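Local coordinates for protein methyltransferase (Pyrococcus horikoshii, PDB 1IXK) that probably transfers a methyl group from S-adenosyl-L-methionine to cytidine in RNA, probably tRNA, as a member of the RsmB/NOP family, at residues Leu8-Arg13 / Arg31-Ala36; Leu249-Asn254 / Pro277-Pro282. One frame throughout, in Å; residues are numbered along the deposited sequence.

Contact 1 (8-13 with 31-36) joins two N-terminal helices; contact 2 (249-254 with 277-282) joins two loops of the methyltransferase domain. Along the chain contact 1 closes before contact 2 opens, yet the two come together in space, on the same side of the molecule with centres about 19 Å apart. Helix 18-28 links them: its Ala21 meets Leu11 of contact 1, and its Leu27 meets Pro251, Leu279 and Pro282 of contact 2. The two also touch directly, Ile35 CG2 lying 4.2 Å from Leu249 CD1. The N-terminal helices are thus fastened to the methyltransferase domain on the side where these two loops meet.

Contact 1: residues Leu8-Arg13 / Arg31-Ala36; sequences LDKLLR and RAIRIA
In the small helical unit at the N-terminus, helix 5-13 meets helix 31-38 through Lys10 and Leu11 on one side and Ile33 and Ala36 on the other. The two segments run nearly the same way, at 23°, with their axes 10.4 Å apart, so the gap is bridged by side-chain ends while the backbones stay well separated. Ile33 does much of the reaching. Its CG1 stands anti to the backbone N (chi1 180°), and the turn at chi2 (63°) brings CD1 over to helix 5-13, where it comes to rest 3.8 Å from Lys10 CB. Lys10 lends only the apolar start of its chain: CB and, less closely, CD meet the isoleucine methyl from one side, the two side chains crossing at a slant, while the ammonium end leads away from helix 31-38. One turn further along helix 31-38, Ala36 offers its short CB, which the CD2 branch of Leu11 meets at 3.7 Å. The same CD2 lies 4.3 Å from Ile33 CD1, so this one methyl touches both Ile33 and Ala36. No hydrogen bond spans the segments; the join is wholly apolar, buried at Leu11 and Ala36 and exposed at Lys10. At the start of segment 31-36, Arg31 makes salt bridges to Glu276 and Asp300. The three N-terminal helices form a small cluster: helix 18-28 packs against both others, with Ala21 on Leu11 and Tyr24 on Ala32, and helices 5-13 and 31-38 also touch directly.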
loop_
_atom_site.group_PDB
_atom_site.type_symbol
_atom_site.label_atom_id
_atom_site.label_comp_id
_atom_site.label_asym_id
_atom_site.label_seq_id
_atom_site.Cartn_x
_atom_site.Cartn_y
_atom_site.Cartn_z
ATOM N N LEU A 8 23.587 18.696 -2.584
ATOM C CA LEU A 8 22.536 19.580 -3.068
ATOM C C LEU A 8 22.464 19.484 -4.587
ATOM O O LEU A 8 21.410 19.199 -5.150
ATOM C CB LEU A 8 22.825 21.024 -2.650
ATOM C CG LEU A 8 21.837 22.101 -3.111
ATOM C CD1 LEU A 8 20.450 21.810 -2.553
ATOM C CD2 LEU A 8 22.326 23.466 -2.646
ATOM N N ASP A 9 23.596 19.716 -5.245
ATOM C CA ASP A 9 23.666 19.651 -6.702
ATOM C C ASP A 9 23.177 18.305 -7.230
ATOM O O ASP A 9 22.455 18.251 -8.228
ATOM C CB ASP A 9 25.102 19.910 -7.169
ATOM C CG ASP A 9 25.535 21.346 -6.944
ATOM O OD1 ASP A 9 26.737 21.644 -7.119
ATOM O OD2 ASP A 9 24.671 22.182 -6.597
ATOM N N LYS A 10 23.566 17.221 -6.567
ATOM C CA LYS A 10 23.134 15.895 -6.993
ATOM C C LYS A 10 21.616 15.784 -6.934
ATOM O O LYS A 10 20.987 15.268 -7.858
ATOM C CB LYS A 10 23.772 14.810 -6.123
ATOM C CG LYS A 10 25.172 14.420 -6.568
ATOM C CD LYS A 10 25.753 13.312 -5.706
ATOM C CE LYS A 10 27.012 12.732 -6.339
ATOM N NZ LYS A 10 28.035 13.784 -6.612
ATOM N N LEU A 11 21.025 16.275 -5.847
ATOM C CA LEU A 11 19.576 16.232 -5.706
ATOM C C LEU A 11 18.910 17.128 -6.742
ATOM O O LEU A 11 17.865 16.781 -7.286
ATOM C CB LEU A 11 19.164 16.665 -4.296
ATOM C CG LEU A 11 19.477 15.668 -3.180
ATOM C CD1 LEU A 11 19.149 16.286 -1.831
ATOM C CD2 LEU A 11 18.677 14.387 -3.398
ATOM N N LEU A 12 19.514 18.280 -7.018
ATOM C CA LEU A 12 18.958 19.197 -8.010
ATOM C C LEU A 12 18.979 18.555 -9.392
ATOM O O LEU A 12 18.050 18.724 -10.177
ATOM C CB LEU A 12 19.747 20.510 -8.044
ATOM C CG LEU A 12 19.414 21.601 -7.017
ATOM C CD1 LEU A 12 18.017 22.137 -7.269
ATOM C CD2 LEU A 12 19.514 21.050 -5.619
ATOM N N ARG A 13 20.040 17.812 -9.685
ATOM C CA ARG A 13 20.155 17.156 -10.983
ATOM C C ARG A 13 19.120 16.051 -11.152
ATOM O O ARG A 13 18.627 15.821 -12.258
ATOM C CB ARG A 13 21.564 16.590 -11.173
ATOM C CG ARG A 13 22.644 17.662 -11.260
ATOM C CD ARG A 13 23.984 17.074 -11.661
ATOM N NE ARG A 13 25.049 18.076 -11.667
ATOM C CZ ARG A 13 25.058 19.160 -12.440
ATOM N NH1 ARG A 13 24.055 19.391 -13.279
ATOM N NH2 ARG A 13 26.075 20.010 -12.377
ATOM N N ARG A 31 21.630 10.310 4.303
ATOM C CA ARG A 31 20.912 9.179 3.721
ATOM C C ARG A 31 19.958 9.678 2.633
ATOM O O ARG A 31 19.544 8.919 1.755
ATOM C CB ARG A 31 20.121 8.430 4.801
ATOM C CG ARG A 31 19.390 7.195 4.282
ATOM C CD ARG A 31 18.503 6.569 5.345
ATOM N NE ARG A 31 17.798 5.398 4.833
ATOM C CZ ARG A 31 16.969 4.643 5.550
ATOM N NH1 ARG A 31 16.734 4.936 6.820
ATOM N NH2 ARG A 31 16.380 3.591 4.996
ATOM N N ALA A 32 19.623 10.963 2.692
ATOM C CA ALA A 32 18.724 11.561 1.715
ATOM C C ALA A 32 19.150 11.236 0.283
ATOM O O ALA A 32 18.326 10.848 -0.542
ATOM C CB ALA A 32 18.666 13.073 1.918
ATOM N N ILE A 33 20.436 11.390 -0.009
ATOM C CA ILE A 33 20.943 11.112 -1.346
ATOM C C ILE A 33 20.793 9.633 -1.712
ATOM O O ILE A 33 20.437 9.304 -2.840
ATOM C CB ILE A 33 22.437 11.525 -1.475
ATOM C CG1 ILE A 33 22.947 11.228 -2.887
ATOM C CG2 ILE A 33 23.277 10.788 -0.450
ATOM C CD1 ILE A 33 22.243 12.014 -3.968
ATOM N N ARG A 34 21.054 8.750 -0.754
ATOM C CA ARG A 34 20.947 7.314 -0.998
ATOM C C ARG A 34 19.508 6.888 -1.300
ATOM O O ARG A 34 19.272 5.991 -2.109
ATOM C CB ARG A 34 21.498 6.535 0.202
ATOM C CG ARG A 34 22.966 6.857 0.505
ATOM C CD ARG A 34 23.661 5.747 1.282
ATOM N NE ARG A 34 23.226 5.643 2.673
ATOM C CZ ARG A 34 23.490 6.544 3.616
ATOM N NH1 ARG A 34 24.191 7.630 3.327
ATOM N NH2 ARG A 34 23.059 6.351 4.856
ATOM N N ILE A 35 18.548 7.535 -0.650
ATOM C CA ILE A 35 17.139 7.227 -0.873
ATOM C C ILE A 35 16.722 7.736 -2.252
ATOM O O ILE A 35 16.088 7.016 -3.025
ATOM C CB ILE A 35 16.254 7.891 0.206
ATOM C CG1 ILE A 35 16.469 7.191 1.552
ATOM C CG2 ILE A 35 14.784 7.854 -0.217
ATOM C CD1 ILE A 35 15.909 7.951 2.737
ATOM N N ALA A 36 17.092 8.977 -2.558
ATOM C CA ALA A 36 16.751 9.590 -3.837
ATOM C C ALA A 36 17.306 8.804 -5.025
ATOM O O ALA A 36 16.587 8.533 -5.990
ATOM C CB ALA A 36 17.260 11.026 -3.879
#

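Contact 2: residues Leu249-Asn254 / Pro277-Pro282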
loop_
_atom_site.group_PDB
_atom_site.type_symbol
_atom_site.label_atom_id
_atom_site.label_comp_id
_atom_site.label_asym_id
_atom_site.label_seq_id
_atom_site.Cartn_x
_atom_site.Cartn_y
_atom_site.Cartn_z
ATOM N N LEU A 249 6.808 9.868 0.718
ATOM C CA LEU A 249 7.839 10.026 1.737
ATOM C C LEU A 249 7.510 11.213 2.641
ATOM O O LEU A 249 8.105 11.370 3.711
ATOM C CB LEU A 249 9.198 10.285 1.085
ATOM C CG LEU A 249 9.817 9.163 0.260
ATOM C CD1 LEU A 249 11.045 9.696 -0.472
ATOM C CD2 LEU A 249 10.178 8.008 1.180
ATOM N N GLU A 250 6.555 12.035 2.214
ATOM C CA GLU A 250 6.188 13.245 2.957
ATOM C C GLU A 250 5.472 13.017 4.281
ATOM O O GLU A 250 4.437 12.349 4.338
ATOM C CB GLU A 250 5.302 14.170 2.100
ATOM C CG GLU A 250 5.734 14.374 0.650
ATOM C CD GLU A 250 7.200 14.720 0.499
ATOM O OE1 GLU A 250 7.732 15.497 1.321
ATOM O OE2 GLU A 250 7.824 14.218 -0.456
ATOM N N PRO A 251 6.010 13.586 5.369
ATOM C CA PRO A 251 5.372 13.420 6.678
ATOM C C PRO A 251 3.949 13.986 6.674
ATOM O O PRO A 251 3.082 13.487 7.383
ATOM C CB PRO A 251 6.294 14.196 7.614
ATOM C CG PRO A 251 7.641 14.037 6.972
ATOM C CD PRO A 251 7.323 14.243 5.501
ATOM N N GLU A 252 3.712 15.024 5.870
ATOM C CA GLU A 252 2.387 15.640 5.809
ATOM C C GLU A 252 1.290 14.680 5.353
ATOM O O GLU A 252 0.132 14.828 5.743
ATOM C CB GLU A 252 2.392 16.877 4.890
ATOM C CG GLU A 252 3.136 18.094 5.455
ATOM C CD GLU A 252 4.621 18.086 5.154
ATOM O OE1 GLU A 252 5.147 17.032 4.717
ATOM O OE2 GLU A 252 5.268 19.142 5.362
ATOM N N GLU A 253 1.650 13.707 4.520
ATOM C CA GLU A 253 0.680 12.738 4.022
ATOM C C GLU A 253 0.706 11.457 4.845
ATOM O O GLU A 253 -0.139 10.576 4.661
ATOM C CB GLU A 253 0.986 12.372 2.562
ATOM C CG GLU A 253 0.997 13.531 1.587
ATOM C CD GLU A 253 1.472 13.103 0.209
ATOM O OE1 GLU A 253 0.735 12.370 -0.483
ATOM O OE2 GLU A 253 2.596 13.488 -0.172
ATOM N N ASN A 254 1.677 11.355 5.749
ATOM C CA ASN A 254 1.834 10.158 6.570
ATOM C C ASN A 254 1.671 10.392 8.075
ATOM O O ASN A 254 0.551 10.378 8.603
ATOM C CB ASN A 254 3.208 9.526 6.302
ATOM C CG ASN A 254 3.380 9.080 4.855
ATOM O OD1 ASN A 254 2.411 8.734 4.183
ATOM N ND2 ASN A 254 4.622 9.061 4.382
ATOM N N PRO A 277 10.780 2.163 11.766
ATOM C CA PRO A 277 9.802 2.917 12.556
ATOM C C PRO A 277 9.434 4.206 11.837
ATOM O O PRO A 277 10.285 4.810 11.183
ATOM C CB PRO A 277 10.549 3.197 13.860
ATOM C CG PRO A 277 11.570 2.098 13.924
ATOM C CD PRO A 277 12.040 1.994 12.512
ATOM N N ALA A 278 8.177 4.624 11.951
ATOM C CA ALA A 278 7.743 5.865 11.326
ATOM C C ALA A 278 8.480 6.991 12.044
ATOM O O ALA A 278 9.046 6.779 13.117
ATOM C CB ALA A 278 6.229 6.042 11.468
ATOM N N LEU A 279 8.471 8.182 11.458
ATOM C CA LEU A 279 9.164 9.329 12.035
ATOM C C LEU A 279 8.376 9.985 13.169
ATOM O O LEU A 279 7.201 10.302 13.000
ATOM C CB LEU A 279 9.439 10.355 10.932
ATOM C CG LEU A 279 10.220 9.844 9.718
ATOM C CD1 LEU A 279 10.192 10.891 8.607
ATOM C CD2 LEU A 279 11.647 9.521 10.119
ATOM N N THR A 280 9.017 10.190 14.322
ATOM C CA THR A 280 8.330 10.825 15.451
ATOM C C THR A 280 8.831 12.237 15.737
ATOM O O THR A 280 8.347 12.895 16.660
ATOM C CB THR A 280 8.452 9.999 16.753
ATOM O OG1 THR A 280 9.829 9.866 17.109
ATOM C CG2 THR A 280 7.834 8.624 16.574
ATOM N N ASN A 281 9.814 12.694 14.967
ATOM C CA ASN A 281 10.338 14.048 15.133
ATOM C C ASN A 281 10.663 14.650 13.766
ATOM O O ASN A 281 11.728 15.225 13.569
ATOM C CB ASN A 281 11.607 14.045 15.996
ATOM C CG ASN A 281 11.965 15.435 16.507
ATOM O OD1 ASN A 281 13.137 15.761 16.697
ATOM N ND2 ASN A 281 10.947 16.255 16.745
ATOM N N PRO A 282 9.742 14.526 12.798
ATOM C CA PRO A 282 10.010 15.086 11.468
ATOM C C PRO A 282 10.102 16.606 11.507
ATOM O O PRO A 282 9.190 17.271 11.982
ATOM C CB PRO A 282 8.822 14.600 10.647
ATOM C CG PRO A 282 7.708 14.606 11.664
ATOM C CD PRO A 282 8.376 13.975 12.871
#
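Leu279 and Pro282 both face Pro251, so the loop after strand 276-277 closes over the loop that follows strand 240-246. At its start, Ala278 is still tied by backbone hydrogen bonding to Ala294, next to strand 295-297. Leu279 then turns its side chain toward the other loop; chi1 (-56°) swings CG to the side of the backbone N, from where the CD1 branch approaches to 4.4 Å from Pro251 CG, a loose apolar touch. Its backbone N is taken up by the carboxylate of Glu255, at the start of helix 255-264. Thr280 is held through its backbone to Leu287, and past Asn281 the chain has bent enough for Pro282 to face the same partner. Here the packing is closer: Pro282 CB lies 3.9 Å from Pro251 CG and 4.0 Å from Pro251 CB, the rings passing alongside one another and pointing opposite ways. Pro251 is therefore met by both Leu279 and Pro282, while Leu27 of helix 18-28 touches all three and Arg296 touches Pro251 and Leu279. The receiving loop is a compact turn, tied by Glu253 N to Glu250 O at 3.1 Å and Asn254 N to Pro251 O at 3.0 Å. Next to Pro251, the buried carboxylate of Glu250 is gripped by Arg23, Tyr24 and Ser200. The turn leads from strand 240-246 and Cys247, the predicted nucleophile, into helix 255-264, a strand-loop-helix connection of the class I methyltransferase fold, here packed against a second loop and an N-terminal helix.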